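PDB 2XQ0: leucine aminopeptidase 2 from Saccharomyces cerevisiae, which cleaves amino-terminal residues preferentially from di- and tripeptides as a zinc-dependent M1-family aminopeptidase, with low epoxide hydrolase activity in vitro. Local coordinates for residues V76-V79 and S84-D87. Sequence-based numbering, arbitrary orientation.
Sequences VQEV and SKAD
Strand 74-81 and the interrupted strand 84-90 form a beta hairpin in the N-terminal M1 domain, and Val79 meets Lys85 and, in the irregular part, Ala86 across it. The main link is a backbone hydrogen bond from Ala86 N to Val79 O, 2.8 Å long and nearly straight (N-H...O 165°), the donor tilted 30° from the carbonyl plane. Lys85 NZ adds a weak bond to Val79 O at 3.3 Å; it also lies 3.1 Å from Val79 N, but both are donors and no bond forms. Lys85 folds back to get there: CG leaves anti to the backbone N (chi1 -157°), and bends at chi2 and chi4 bring the chain past Val79 O, off the carbonyl plane, with CD 3.7 Å from that oxygen. The chain crosses Glu78 at about a right angle, the methylenes Lys85 CE and Glu78 CB touching at 3.7 Å. Glu78 OE1 and Lys85 NZ, 5.4 Å apart, are not in contact, so any attraction is probably modest. Val79 CG1 also touches Ala86 CB at 4.2 Å, while Val79 packs on Leu114 and Phe88. On the other flank of strand 74-81, backbone hydrogen bonds join both Gln77 and Glu78 to Gln117 alone, making a classic beta bulge within the large mixed sheet containing this antiparallel hairpin.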
loop_
_atom_site.group_PDB
_atom_site.type_symbol
_atom_site.label_atom_id
_atom_site.label_comp_id
_atom_site.label_asym_id
_atom_site.label_seq_id
_atom_site.Cartn_x
_atom_site.Cartn_y
_atom_site.Cartn_z
ATOM N N VAL A 76 21.052 16.943 11.651
ATOM C CA VAL A 76 21.307 16.482 13.016
ATOM C C VAL A 76 22.101 17.547 13.784
ATOM O O VAL A 76 23.189 17.952 13.367
ATOM C CB VAL A 76 22.070 15.140 13.044
ATOM C CG1 VAL A 76 22.345 14.703 14.484
ATOM C CG2 VAL A 76 21.275 14.062 12.310
ATOM N N GLN A 77 21.557 17.981 14.912
ATOM C CA GLN A 77 22.045 19.182 15.586
ATOM C C GLN A 77 22.866 18.881 16.826
ATOM O O GLN A 77 23.935 19.472 17.030
ATOM C CB GLN A 77 20.864 20.085 15.953
ATOM C CG GLN A 77 20.099 20.596 14.764
ATOM C CD GLN A 77 18.770 21.192 15.167
ATOM O OE1 GLN A 77 18.007 20.579 15.915
ATOM N NE2 GLN A 77 18.483 22.393 14.676
ATOM N N GLU A 78 22.364 17.978 17.663
ATOM C CA GLU A 78 23.065 17.627 18.893
ATOM C C GLU A 78 22.764 16.183 19.240
ATOM O O GLU A 78 21.712 15.670 18.892
ATOM C CB GLU A 78 22.618 18.525 20.054
ATOM C CG GLU A 78 22.802 20.017 19.819
ATOM C CD GLU A 78 22.144 20.878 20.894
ATOM O OE1 GLU A 78 22.127 20.463 22.073
ATOM O OE2 GLU A 78 21.646 21.975 20.556
ATOM N N VAL A 79 23.686 15.537 19.943
ATOM C CA VAL A 79 23.465 14.188 20.452
ATOM C C VAL A 79 23.947 14.073 21.900
ATOM O O VAL A 79 25.070 14.489 22.227
ATOM C CB VAL A 79 24.251 13.153 19.649
ATOM C CG1 VAL A 79 23.975 11.764 20.206
ATOM C CG2 VAL A 79 23.904 13.231 18.160
ATOM N N SER A 84 24.809 13.455 28.766
ATOM C CA SER A 84 26.074 14.071 28.376
ATOM C C SER A 84 26.254 14.148 26.867
ATOM O O SER A 84 25.857 13.247 26.151
ATOM C CB SER A 84 27.263 13.333 29.001
ATOM O OG SER A 84 27.346 13.573 30.395
ATOM N N LYS A 85 26.884 15.223 26.403
ATOM C CA LYS A 85 27.139 15.424 24.983
ATOM C C LYS A 85 28.002 14.292 24.432
ATOM O O LYS A 85 29.011 13.912 25.028
ATOM C CB LYS A 85 27.807 16.786 24.745
ATOM C CG LYS A 85 27.635 17.365 23.334
ATOM C CD LYS A 85 26.216 17.905 23.096
ATOM C CE LYS A 85 25.991 18.321 21.635
ATOM N NZ LYS A 85 26.196 17.192 20.666
ATOM N N ALA A 86 27.606 13.749 23.287
ATOM C CA ALA A 86 28.325 12.625 22.707
ATOM C C ALA A 86 28.874 12.984 21.336
ATOM O O ALA A 86 28.197 13.618 20.535
ATOM C CB ALA A 86 27.422 11.404 22.624
ATOM N N ASP A 87 30.111 12.588 21.071
ATOM C CA ASP A 87 30.712 12.846 19.769
ATOM C C ASP A 87 29.931 12.123 18.679
ATOM O O ASP A 87 29.523 10.976 18.871
ATOM C CB ASP A 87 32.170 12.394 19.757
ATOM C CG ASP A 87 33.081 13.331 20.550
ATOM O OD1 ASP A 87 32.659 14.473 20.842
ATOM O OD2 ASP A 87 34.222 12.926 20.870
#